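Local structure of coronin (Toxoplasma gondii, 4OZU) at residues C219-W223 with V234-G238; E244-A248 with Y260-D265; G55-I60 with V72-H78; R28-K32 with L336-N340; V325-R329 with R390-P394. The protein probably binds actin filaments and contributes to parasite invasion and egress; this chain is its WD40 beta-propeller domain. All coordinates share one frame; numbering follows the deposited sequence. Where two conformers were deposited one is given.

Contact 1: C219-W223 with V234-G238; sequences CKCTW and VFTTG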
# COMPACT_ATOMS: atom_id res chain seq x y z
N CYS A 219 10.06 -1.62 -12.14
CA CYS A 219 9.24 -2.74 -11.68
C CYS A 219 8.70 -2.46 -10.28
O CYS A 219 9.35 -1.78 -9.49
CB CYS A 219 10.05 -4.04 -11.67
SG CYS A 219 10.83 -4.44 -13.24
N LYS A 220 7.51 -2.97 -9.99
CA LYS A 220 6.89 -2.78 -8.68
C LYS A 220 6.35 -4.12 -8.23
O LYS A 220 5.96 -4.93 -9.07
CB LYS A 220 5.76 -1.74 -8.75
CG LYS A 220 6.17 -0.37 -9.25
CD LYS A 220 6.85 0.45 -8.17
CE LYS A 220 7.32 1.79 -8.70
NZ LYS A 220 7.92 2.67 -7.65
N CYS A 221 6.31 -4.37 -6.93
CA CYS A 221 5.79 -5.64 -6.44
C CYS A 221 4.82 -5.46 -5.29
O CYS A 221 4.72 -4.40 -4.69
CB CYS A 221 6.93 -6.56 -6.00
SG CYS A 221 7.69 -6.12 -4.40
N THR A 222 4.07 -6.53 -5.04
CA THR A 222 3.33 -6.69 -3.81
C THR A 222 3.12 -8.19 -3.59
O THR A 222 3.26 -8.98 -4.52
CB THR A 222 1.99 -5.95 -3.84
OG1 THR A 222 1.47 -5.85 -2.51
CG2 THR A 222 1.00 -6.65 -4.74
N TRP A 223 2.80 -8.58 -2.37
CA TRP A 223 2.54 -9.98 -2.07
C TRP A 223 1.11 -10.33 -2.40
O TRP A 223 0.22 -9.49 -2.28
CB TRP A 223 2.84 -10.28 -0.61
CG TRP A 223 4.28 -10.29 -0.31
CD1 TRP A 223 5.08 -9.21 -0.09
CD2 TRP A 223 5.12 -11.45 -0.21
NE1 TRP A 223 6.37 -9.62 0.15
CE2 TRP A 223 6.42 -10.99 0.08
CE3 TRP A 223 4.90 -12.82 -0.32
CZ2 TRP A 223 7.50 -11.85 0.26
CZ3 TRP A 223 5.98 -13.68 -0.15
CH2 TRP A 223 7.26 -13.19 0.14
N VAL A 234 4.24 -13.84 -4.92
CA VAL A 234 4.50 -12.42 -5.09
C VAL A 234 4.08 -12.02 -6.49
O VAL A 234 4.20 -12.81 -7.42
CB VAL A 234 5.99 -12.07 -4.88
CG1 VAL A 234 6.28 -10.60 -5.21
CG2 VAL A 234 6.41 -12.37 -3.46
N PHE A 235 3.59 -10.79 -6.62
CA PHE A 235 3.12 -10.24 -7.90
C PHE A 235 3.99 -9.08 -8.32
O PHE A 235 4.28 -8.22 -7.50
CB PHE A 235 1.67 -9.77 -7.76
CG PHE A 235 1.08 -9.20 -9.03
CD1 PHE A 235 0.60 -10.04 -10.02
CD2 PHE A 235 0.99 -7.83 -9.22
CE1 PHE A 235 0.04 -9.52 -11.18
CE2 PHE A 235 0.44 -7.31 -10.38
CZ PHE A 235 -0.04 -8.16 -11.35
N THR A 236 4.42 -9.03 -9.58
CA THR A 236 5.17 -7.88 -10.08
C THR A 236 4.53 -7.28 -11.31
O THR A 236 3.87 -7.97 -12.09
CB THR A 236 6.64 -8.23 -10.44
OG1 THR A 236 6.66 -9.25 -11.45
CG2 THR A 236 7.40 -8.71 -9.23
N THR A 237 4.73 -5.97 -11.46
CA THR A 237 4.48 -5.26 -12.70
C THR A 237 5.81 -4.76 -13.21
O THR A 237 6.74 -4.53 -12.44
CB THR A 237 3.56 -4.05 -12.53
OG1 THR A 237 4.22 -3.07 -11.72
CG2 THR A 237 2.24 -4.45 -11.89
N GLY A 238 5.90 -4.54 -14.51
CA GLY A 238 7.12 -4.04 -15.09
C GLY A 238 6.97 -3.88 -16.58
O GLY A 238 5.85 -3.78 -17.09
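V234 lays its CG2 methyl on the indole of W223, 3.4 Å from the centroid of the six-membered ring and only 9° from the ring normal, a CH-pi contact made squarely over the face. This is the tight part of the contact. With CG1 anti to the backbone N (chi1 174°), the other methyl of V234 lies along the strand, where it meets T222 O at 3.5 Å and comes near C221 CB. A beta-branched residue suits the place because its two methyls serve two neighbours at once. The same sheet face continues with C221 CB against T236 CG2 at 3.9 Å. On this W223 face T236 OG1 also joins H213 NE2 and W250 NE1, and such a His–Thr–Trp set of hydrogen bonds is consistent with the network of WD40 repeats. Beneath these side chains the antiparallel strands pair through K220 with T237 and T222 with F235; the shortest bond runs from F235 N to T222 O (2.8 Å), almost straight on to the carbonyl. The face carrying K220, T222, F235 and T237 is looser, though buried as well. T222 CG2 and F235 CB approach to just 4.4 Å, and the chain of K220 bends away after CB touches T237 OG1 at 3.6 Å. Its ammonium ends at E35, while T237 OG1 bonds to L271 O, and P273 of the next sheet packs on K220, T222 and F235. The arrangement is the beta hairpin formed by the first two strands of a four-stranded propeller blade.

Contact 2: E244-A248 with Y260-D265; sequences EREMA and YHAEID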
# COMPACT_ATOMS: atom_id res chain seq x y z
N GLU A 244 6.58 -2.67 -23.32
CA GLU A 244 5.16 -2.85 -23.05
C GLU A 244 4.97 -3.14 -21.56
O GLU A 244 5.87 -3.70 -20.93
CB GLU A 244 4.56 -3.98 -23.90
CG GLU A 244 4.94 -5.41 -23.50
CD GLU A 244 6.23 -5.88 -24.16
OE1 GLU A 244 7.21 -5.10 -24.21
OE2 GLU A 244 6.26 -7.04 -24.64
N ARG A 245 3.83 -2.77 -20.99
CA ARG A 245 3.58 -3.04 -19.58
C ARG A 245 3.06 -4.46 -19.41
O ARG A 245 2.20 -4.92 -20.16
CB ARG A 245 2.59 -2.02 -18.99
CG ARG A 245 3.10 -0.58 -19.11
CD ARG A 245 2.41 0.39 -18.16
NE ARG A 245 1.00 0.59 -18.47
CZ ARG A 245 0.25 1.56 -17.96
NH1 ARG A 245 0.79 2.44 -17.12
NH2 ARG A 245 -1.02 1.66 -18.31
N GLU A 246 3.62 -5.16 -18.43
CA GLU A 246 3.31 -6.57 -18.22
C GLU A 246 3.34 -6.91 -16.74
O GLU A 246 3.71 -6.08 -15.91
CB GLU A 246 4.30 -7.44 -18.98
CG GLU A 246 5.74 -7.16 -18.63
CD GLU A 246 6.71 -8.02 -19.40
OE1 GLU A 246 6.46 -8.27 -20.60
OE2 GLU A 246 7.72 -8.45 -18.81
N MET A 247 2.98 -8.14 -16.41
CA MET A 247 2.92 -8.57 -15.03
C MET A 247 3.31 -10.02 -14.90
O MET A 247 3.29 -10.77 -15.87
CB MET A 247 1.52 -8.36 -14.46
CG MET A 247 0.46 -9.10 -15.22
SD MET A 247 -1.21 -8.71 -14.67
CE MET A 247 -2.18 -9.54 -15.93
N ALA A 248 3.65 -10.42 -13.68
CA ALA A 248 4.04 -11.79 -13.40
C ALA A 248 3.67 -12.19 -11.99
O ALA A 248 3.64 -11.35 -11.08
CB ALA A 248 5.53 -11.97 -13.62
N TYR A 260 3.06 -17.39 -13.74
CA TYR A 260 2.16 -16.80 -14.72
C TYR A 260 2.76 -15.47 -15.19
O TYR A 260 3.34 -14.73 -14.40
CB TYR A 260 0.77 -16.60 -14.11
CG TYR A 260 -0.21 -15.88 -15.00
CD1 TYR A 260 -0.85 -16.53 -16.04
CD2 TYR A 260 -0.49 -14.53 -14.80
CE1 TYR A 260 -1.74 -15.87 -16.86
CE2 TYR A 260 -1.38 -13.86 -15.62
CZ TYR A 260 -2.00 -14.53 -16.64
OH TYR A 260 -2.89 -13.84 -17.44
N HIS A 261 2.64 -15.19 -16.48
CA HIS A 261 3.15 -13.94 -17.05
C HIS A 261 2.21 -13.48 -18.15
O HIS A 261 1.75 -14.28 -18.96
CB HIS A 261 4.57 -14.14 -17.62
CG HIS A 261 5.19 -12.90 -18.18
ND1 HIS A 261 4.93 -12.45 -19.45
CD2 HIS A 261 6.07 -12.02 -17.64
CE1 HIS A 261 5.62 -11.34 -19.67
NE2 HIS A 261 6.32 -11.06 -18.59
N ALA A 262 1.90 -12.18 -18.17
CA ALA A 262 1.02 -11.64 -19.20
C ALA A 262 1.27 -10.17 -19.48
O ALA A 262 1.65 -9.41 -18.59
CB ALA A 262 -0.44 -11.84 -18.79
N GLU A 263 1.05 -9.79 -20.73
CA GLU A 263 1.08 -8.39 -21.13
C GLU A 263 -0.17 -7.69 -20.60
O GLU A 263 -1.24 -8.29 -20.50
CB GLU A 263 1.16 -8.28 -22.66
CG GLU A 263 1.29 -6.85 -23.19
CD GLU A 263 1.48 -6.80 -24.70
OE1 GLU A 263 1.88 -7.83 -25.29
OE2 GLU A 263 1.23 -5.73 -25.29
N ILE A 264 -0.02 -6.42 -20.22
CA ILE A 264 -1.16 -5.62 -19.77
C ILE A 264 -1.58 -4.64 -20.86
O ILE A 264 -2.72 -4.68 -21.32
CB ILE A 264 -0.83 -4.83 -18.49
CG1 ILE A 264 -0.55 -5.77 -17.33
CG2 ILE A 264 -2.01 -3.92 -18.10
CD1 ILE A 264 0.11 -5.09 -16.14
N ASP A 265 -0.67 -3.75 -21.25
CA ASP A 265 -0.94 -2.76 -22.30
C ASP A 265 0.34 -2.05 -22.74
O ASP A 265 1.44 -2.49 -22.40
CB ASP A 265 -1.99 -1.74 -21.82
CG ASP A 265 -1.55 -0.96 -20.59
OD1 ASP A 265 -0.33 -0.81 -20.36
OD2 ASP A 265 -2.43 -0.47 -19.85
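R245-A248 and Y260-D265 run antiparallel, their short axes at 149°, and a classic beta bulge sets I264 and D265 both opposite R245, whose O accepts from I264 N at 2.7 Å and more loosely from D265 N at 3.3 Å. Within the bulge R245 holds the D265 carboxylate side-on, with R245 NE 2.7 Å from D265 OD1 and R245 NH2 3.0 Å from D265 OD2. The two planes are nearly coplanar, and both oxygens are met on their syn side. A bend at chi3 turns the guanidinium edge to this position, and D289 takes its remaining nitrogen, NH1. On the other sheet face H261 NE2 donates to E246 OE2 at 3.0 Å. E246 OE2 lies in the imidazole plane, whereas H261 NE2 stands above the carboxylate plane; the two planes are 88° apart. M247 O sits over a face of the same imidazole. Back on the face of R245, M247 CB meets I264 CD1 at 3.9 Å, an apolar patch beside the charges. Farther out E244 CG packs on E263 CD at 3.9 Å, although both ends are acidic. The chemistry is therefore divided: one full ion pair fastens the bulge, while E246 OE2 serves H261 and also H213 ND1. Two imidazole donors on one oxygen would favour an ionised E246, and they link the blade's outer strand to the histidine network further in.

Contact 3: G55-I60 with V72-H78; sequences GGVLGI and VAKIKGH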
# COMPACT_ATOMS: atom_id res chain seq x y z
N GLY A 55 10.12 22.36 3.86
CA GLY A 55 9.96 21.03 4.41
C GLY A 55 8.62 20.40 4.08
O GLY A 55 7.61 21.09 3.95
N GLY A 56 8.61 19.08 3.94
CA GLY A 56 7.39 18.38 3.60
C GLY A 56 6.35 18.50 4.69
O GLY A 56 6.66 18.46 5.88
N VAL A 57 5.10 18.67 4.27
CA VAL A 57 3.98 18.74 5.18
C VAL A 57 2.93 17.75 4.73
O VAL A 57 2.65 17.64 3.54
CB VAL A 57 3.37 20.16 5.24
CG1 VAL A 57 2.14 20.19 6.16
CG2 VAL A 57 4.40 21.14 5.73
N LEU A 58 2.38 17.04 5.70
CA LEU A 58 1.30 16.10 5.48
C LEU A 58 -0.01 16.74 5.92
O LEU A 58 -0.12 17.23 7.04
CB LEU A 58 1.56 14.82 6.25
CG LEU A 58 1.01 13.49 5.75
CD1 LEU A 58 1.50 13.18 4.34
CD2 LEU A 58 1.43 12.40 6.72
N GLY A 59 -0.99 16.75 5.02
CA GLY A 59 -2.35 17.12 5.40
C GLY A 59 -3.04 15.88 5.94
O GLY A 59 -2.91 14.80 5.37
N ILE A 60 -3.75 16.04 7.05
CA ILE A 60 -4.50 14.95 7.65
C ILE A 60 -5.99 15.29 7.67
O ILE A 60 -6.42 16.22 8.37
CB ILE A 60 -4.01 14.63 9.09
CG1 ILE A 60 -2.54 14.20 9.07
CG2 ILE A 60 -4.86 13.54 9.73
CD1 ILE A 60 -2.26 12.91 8.32
N VAL A 72 -8.14 20.39 7.70
CA VAL A 72 -6.86 19.75 7.43
C VAL A 72 -5.89 20.02 8.57
O VAL A 72 -5.42 21.14 8.75
CB VAL A 72 -6.24 20.25 6.10
CG1 VAL A 72 -4.96 19.48 5.79
CG2 VAL A 72 -7.24 20.10 4.97
N ALA A 73 -5.63 18.98 9.36
CA ALA A 73 -4.58 19.04 10.37
C ALA A 73 -3.24 18.93 9.65
O ALA A 73 -3.19 18.48 8.50
CB ALA A 73 -4.76 17.93 11.39
N LYS A 74 -2.16 19.34 10.31
CA LYS A 74 -0.85 19.40 9.66
C LYS A 74 0.22 18.62 10.42
O LYS A 74 0.34 18.73 11.64
CB LYS A 74 -0.38 20.84 9.52
CG LYS A 74 -1.37 21.76 8.83
CD LYS A 74 -1.55 21.39 7.37
CE LYS A 74 -2.46 22.40 6.69
NZ LYS A 74 -2.67 22.07 5.26
N ILE A 75 1.01 17.86 9.68
CA ILE A 75 2.19 17.22 10.22
C ILE A 75 3.41 17.81 9.52
O ILE A 75 3.53 17.72 8.30
CB ILE A 75 2.13 15.68 10.03
CG1 ILE A 75 0.96 15.11 10.82
CG2 ILE A 75 3.45 15.02 10.47
CD1 ILE A 75 0.79 13.60 10.69
N LYS A 76 4.30 18.43 10.30
CA LYS A 76 5.49 19.09 9.75
C LYS A 76 6.74 18.26 10.08
O LYS A 76 6.80 17.09 9.73
CB LYS A 76 5.59 20.52 10.30
CG LYS A 76 4.38 21.38 9.97
CD LYS A 76 4.58 22.83 10.38
CE LYS A 76 3.36 23.68 10.05
NZ LYS A 76 3.10 23.76 8.59
N GLY A 77 7.74 18.86 10.71
CA GLY A 77 8.93 18.12 11.13
C GLY A 77 9.91 17.82 10.00
O GLY A 77 11.12 18.02 10.16
N HIS A 78 9.40 17.35 8.87
CA HIS A 78 10.23 17.05 7.71
C HIS A 78 11.00 18.27 7.24
O HIS A 78 10.49 19.39 7.30
CB HIS A 78 9.37 16.52 6.55
CG HIS A 78 8.33 15.53 6.97
ND1 HIS A 78 7.02 15.89 7.23
CD2 HIS A 78 8.40 14.19 7.17
CE1 HIS A 78 6.34 14.81 7.57
NE2 HIS A 78 7.15 13.77 7.54
O HOH W 1 7.75 20.35 7.44
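H78 reaches back to the glycine-rich turn, its ND1 donating to G56 O at 2.9 Å. The bond is bent, and the donor stands 59° above the carbonyl plane. A water strengthens the join by donating to G56 O at 2.7 Å and to H78 O at 2.9 Å. G55 brings its CA within 3.4 Å of that same H78 O, and glycine suits the place, having no CB to collide with it. Along the strands L58 with I75 and I60 with A73 each exchange two backbone hydrogen bonds. L58 and I75 run alongside each other, CB to CB 3.9 Å, and I75 CD1 continues to I60 CG1 at 3.8 Å. Branched aliphatic chains suit this buried sheet face. On the other face G59 offers only its CA, and V72 CG1 rests 3.5 Å from it. In the second shell T97 OG1 bonds H78 NE2 and the ring of W107 meets the imidazole, as in the His–Ser/Thr–Trp network of WD40 repeats; K74 makes a cation-pi contact with W50. Strand 58-62 lies between 45-49 and 73-75, with 118-119 beyond the latter, while L95 of strand 94-99, in the next blade, packs on L58 and I75.

Contact 4: R28-K32 with L336-N340; sequences RLSTK and LKQEN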
# COMPACT_ATOMS: atom_id res chain seq x y z
N ARG A 28 -4.93 21.76 -1.08
CA ARG A 28 -3.68 22.23 -1.67
C ARG A 28 -2.67 21.09 -1.64
O ARG A 28 -1.85 21.01 -0.72
CB ARG A 28 -3.14 23.44 -0.92
CG ARG A 28 -3.86 24.75 -1.23
CD ARG A 28 -3.32 25.41 -2.49
NE ARG A 28 -1.88 25.62 -2.43
CZ ARG A 28 -1.29 26.69 -1.91
NH1 ARG A 28 -2.00 27.68 -1.38
NH2 ARG A 28 0.04 26.78 -1.91
N LEU A 29 -2.74 20.21 -2.63
CA LEU A 29 -1.99 18.96 -2.60
C LEU A 29 -0.71 19.01 -3.43
O LEU A 29 -0.64 19.70 -4.45
CB LEU A 29 -2.86 17.82 -3.09
CG LEU A 29 -4.14 17.60 -2.28
CD1 LEU A 29 -5.04 16.58 -2.96
CD2 LEU A 29 -3.80 17.17 -0.87
N SER A 30 0.29 18.26 -2.99
CA SER A 30 1.53 18.12 -3.73
C SER A 30 1.32 17.31 -5.00
O SER A 30 0.49 16.39 -5.03
CB SER A 30 2.59 17.45 -2.86
OG SER A 30 3.70 17.04 -3.64
N THR A 31 2.07 17.65 -6.04
CA THR A 31 2.08 16.89 -7.28
C THR A 31 3.51 16.48 -7.64
O THR A 31 3.81 16.16 -8.79
CB THR A 31 1.46 17.69 -8.44
OG1 THR A 31 2.15 18.95 -8.57
CG2 THR A 31 -0.01 17.96 -8.17
N LYS A 32 4.39 16.50 -6.64
CA LYS A 32 5.78 16.08 -6.82
C LYS A 32 5.87 14.59 -7.13
O LYS A 32 5.04 13.80 -6.69
CB LYS A 32 6.60 16.40 -5.57
CG LYS A 32 6.82 17.88 -5.33
CD LYS A 32 7.62 18.13 -4.06
CE LYS A 32 8.11 19.56 -3.98
NZ LYS A 32 9.07 19.77 -2.86
N LEU A 336 -8.90 6.37 -3.28
CA LEU A 336 -8.91 7.82 -3.18
C LEU A 336 -7.93 8.31 -4.23
O LEU A 336 -6.74 8.04 -4.15
CB LEU A 336 -8.51 8.30 -1.78
CG LEU A 336 -9.42 7.76 -0.67
CD1 LEU A 336 -8.86 8.09 0.71
CD2 LEU A 336 -10.82 8.33 -0.83
N LYS A 337 -8.47 9.00 -5.22
CA LYS A 337 -7.72 9.44 -6.40
C LYS A 337 -7.47 10.94 -6.35
O LYS A 337 -8.41 11.71 -6.41
CB LYS A 337 -8.50 9.07 -7.66
CG LYS A 337 -7.89 9.54 -8.97
CD LYS A 337 -8.91 9.48 -10.09
CE LYS A 337 -8.39 10.15 -11.36
NZ LYS A 337 -9.52 10.61 -12.22
N GLN A 338 -6.21 11.38 -6.26
CA GLN A 338 -5.92 12.81 -6.36
C GLN A 338 -6.05 13.26 -7.81
O GLN A 338 -5.43 12.68 -8.71
CB GLN A 338 -4.52 13.15 -5.85
CG GLN A 338 -4.14 14.62 -5.99
CD GLN A 338 -2.79 14.93 -5.35
OE1 GLN A 338 -2.35 14.23 -4.44
NE2 GLN A 338 -2.13 15.98 -5.84
N GLU A 339 -6.87 14.28 -8.02
CA GLU A 339 -7.01 14.92 -9.32
C GLU A 339 -6.43 16.32 -9.24
O GLU A 339 -6.82 17.11 -8.39
CB GLU A 339 -8.48 14.95 -9.74
CG GLU A 339 -9.08 13.57 -9.90
CD GLU A 339 -10.50 13.59 -10.44
OE1 GLU A 339 -11.21 14.59 -10.21
OE2 GLU A 339 -10.90 12.61 -11.10
N ASN A 340 -5.47 16.60 -10.11
CA ASN A 340 -4.70 17.84 -10.09
C ASN A 340 -4.10 18.07 -8.70
O ASN A 340 -3.53 17.15 -8.13
CB ASN A 340 -5.59 19.00 -10.53
CG ASN A 340 -6.23 18.75 -11.87
OD1 ASN A 340 -5.53 18.62 -12.88
ND2 ASN A 340 -7.55 18.65 -11.90
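A single amide nitrogen holds this contact together: Q338 NE2 spends both of its hydrogens on backbone carbonyls, one across the contact on S30 O at 2.8 Å and one on N340 O, two residues along its own chain, at 2.9 Å. Both bonds are nearly straight (168° and 165°), and both acceptors lie close to the amide plane. They differ at the acceptor, since the nitrogen sits in the plane of the N340 carbonyl but above that of S30. The side chain is fully extended, CG anti to the backbone N (chi1 177°), which carries the amide from the strand to the loop. L29 runs past it in the opposite direction, its CB 3.4 Å from Q338 NE2 and its CD1 3.7 Å from Q338 CG, so a leucine covers the stem of the glutamine while the amide end keeps its polar partners. T31 crosses at about a right angle and brings its CG2 methyl 3.6 Å from N340 O. The loop has its own brace, an ST turn in which S30 OG accepts from K32 N at 3.1 Å. Backbone bonds from L29 to G341 and from S30 to P49 place it between the sheet of strand 331-339 and that of strand 45-49, thereby joining two blades of the propeller. N316 ND2 bonds Q338 OE1, so both ends of the amide have partners and its flip state is well defined. Because the join is a neutral amide on main-chain carbonyls, it should depend little on pH or on ionic strength.

Contact 5: V325-R329 with R390-P394; sequences VDQMR and RSVKP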
# COMPACT_ATOMS: atom_id res chain seq x y z
N VAL A 325 -14.77 -0.18 4.50
CA VAL A 325 -15.69 -0.17 3.36
C VAL A 325 -17.15 -0.19 3.81
O VAL A 325 -17.47 -0.60 4.92
CB VAL A 325 -15.46 -1.37 2.39
CG1 VAL A 325 -14.01 -1.39 1.89
CG2 VAL A 325 -15.85 -2.70 3.02
N ASP A 326 -18.01 0.28 2.92
CA ASP A 326 -19.44 0.38 3.17
C ASP A 326 -20.13 -0.92 2.76
O ASP A 326 -20.42 -1.14 1.59
CB ASP A 326 -20.02 1.58 2.40
CG ASP A 326 -21.44 1.91 2.81
OD1 ASP A 326 -22.14 1.02 3.34
OD2 ASP A 326 -21.86 3.06 2.59
N GLN A 327 -20.37 -1.78 3.74
CA GLN A 327 -20.85 -3.13 3.48
C GLN A 327 -22.26 -3.14 2.91
O GLN A 327 -22.60 -4.00 2.10
CB GLN A 327 -20.80 -3.96 4.76
CG GLN A 327 -19.38 -4.33 5.17
CD GLN A 327 -19.36 -5.27 6.37
OE1 GLN A 327 -19.97 -4.99 7.40
NE2 GLN A 327 -18.67 -6.40 6.21
N MET A 328 -23.08 -2.18 3.31
CA MET A 328 -24.46 -2.14 2.84
C MET A 328 -24.56 -1.73 1.37
O MET A 328 -25.61 -1.89 0.75
CB MET A 328 -25.29 -1.19 3.71
CG MET A 328 -25.55 -1.74 5.10
SD MET A 328 -26.28 -3.39 5.09
CE MET A 328 -27.82 -3.08 4.22
N ARG A 329 -23.46 -1.23 0.81
CA ARG A 329 -23.42 -0.86 -0.60
C ARG A 329 -22.72 -1.91 -1.45
O ARG A 329 -22.53 -1.72 -2.65
CB ARG A 329 -22.72 0.49 -0.77
CG ARG A 329 -23.52 1.66 -0.20
CD ARG A 329 -23.06 2.98 -0.78
NE ARG A 329 -21.66 3.25 -0.45
CZ ARG A 329 -20.71 3.57 -1.32
NH1 ARG A 329 -20.97 3.69 -2.62
NH2 ARG A 329 -19.48 3.79 -0.88
N ARG A 390 -11.31 -10.27 11.73
CA ARG A 390 -12.60 -9.94 12.30
C ARG A 390 -13.66 -10.03 11.22
O ARG A 390 -13.52 -9.46 10.15
CB ARG A 390 -12.60 -8.54 12.91
CG ARG A 390 -13.93 -8.13 13.53
CD ARG A 390 -13.90 -6.69 14.03
NE ARG A 390 -13.15 -6.55 15.28
CZ ARG A 390 -13.66 -6.76 16.49
NH1 ARG A 390 -14.93 -7.14 16.63
NH2 ARG A 390 -12.90 -6.60 17.57
N SER A 391 -14.72 -10.79 11.50
CA SER A 391 -15.89 -10.81 10.64
C SER A 391 -16.75 -9.59 10.96
O SER A 391 -17.39 -9.53 12.01
CB SER A 391 -16.70 -12.10 10.81
OG SER A 391 -16.18 -13.13 9.99
N VAL A 392 -16.73 -8.63 10.06
CA VAL A 392 -17.45 -7.37 10.24
C VAL A 392 -18.84 -7.50 9.68
O VAL A 392 -19.04 -8.10 8.62
CB VAL A 392 -16.72 -6.21 9.52
CG1 VAL A 392 -17.40 -4.88 9.81
CG2 VAL A 392 -15.27 -6.15 9.94
N LYS A 393 -19.81 -6.92 10.37
CA LYS A 393 -21.17 -6.87 9.87
C LYS A 393 -21.78 -5.51 10.20
O LYS A 393 -21.40 -4.88 11.19
CB LYS A 393 -22.00 -8.02 10.44
CG LYS A 393 -21.53 -9.38 9.93
CD LYS A 393 -22.29 -10.54 10.54
CE LYS A 393 -21.70 -11.87 10.08
NZ LYS A 393 -21.71 -12.02 8.59
N PRO A 394 -22.70 -5.03 9.35
CA PRO A 394 -23.31 -3.72 9.57
C PRO A 394 -24.37 -3.76 10.67
O PRO A 394 -24.76 -2.73 11.22
CB PRO A 394 -23.93 -3.39 8.21
CG PRO A 394 -24.24 -4.72 7.61
CD PRO A 394 -23.17 -5.66 8.10
OXT PRO A 394 -24.86 -4.83 11.04
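Q327 reaches from a short 3-10 turn to the tail of the chain. Its CB points toward 390-394, and CB and CG act as an extended spacer (chi2 -174°) that delivers the amide. CD comes next, 3.6 Å from V392 O. At the tip the two atoms part. NE2 donates to V392 O at 3.0 Å in a bond that is straight at the hydrogen (163°) and lies in the amide plane, yet arrives from well above the carbonyl plane of V392. OE1 turns to carbon instead, meeting K393 CA and P394 CD at 3.3 Å each and V392 CG1 at 3.5 Å. P394 N has no hydrogen to offer it. A glutamine fits here because its length carries the amide from the turn to the tail and it can donate to a tail that shows it a carbonyl. M328 adds an apolar touch, its SD 3.5 Å from P394 CG, though P394 is poorly ordered. The turn itself is braced by D326, whose O accepts from R329 N at 3.1 Å and whose OD2 takes R329 NE in a salt bridge. L323 and Y364 lie beside V392 and Q327 respectively. Here the end of the construct folds back over the loop between strands 317-319 and 331-339, consistent with coronins, in which the segment following the WD40 propeller packs against it.

How the contacts relate
Contacts 1 and 2 hold one blade: strands 233-239 and 245-251 are neighbours in its sheet, with T236 N to A248 O and G238 O to E246 N as probable bonds. Contact 1 is wholly buried and mostly apolar in its packing, whereas contact 2, farther from the chain's centre and only partly buried, adds a salt bridge and a His–carboxylate hydrogen bond. Contact 3 repeats the antiparallel pairing in a blade across the centre, about 30 Å from contact 1 between centres. Contacts 4 and 5 pair no strands; each hangs on one glutamine amide given to a main-chain carbonyl. Contact 4 is partly buried and ties chain regions 304 residues apart, while contact 5 fastens the tail at the surface.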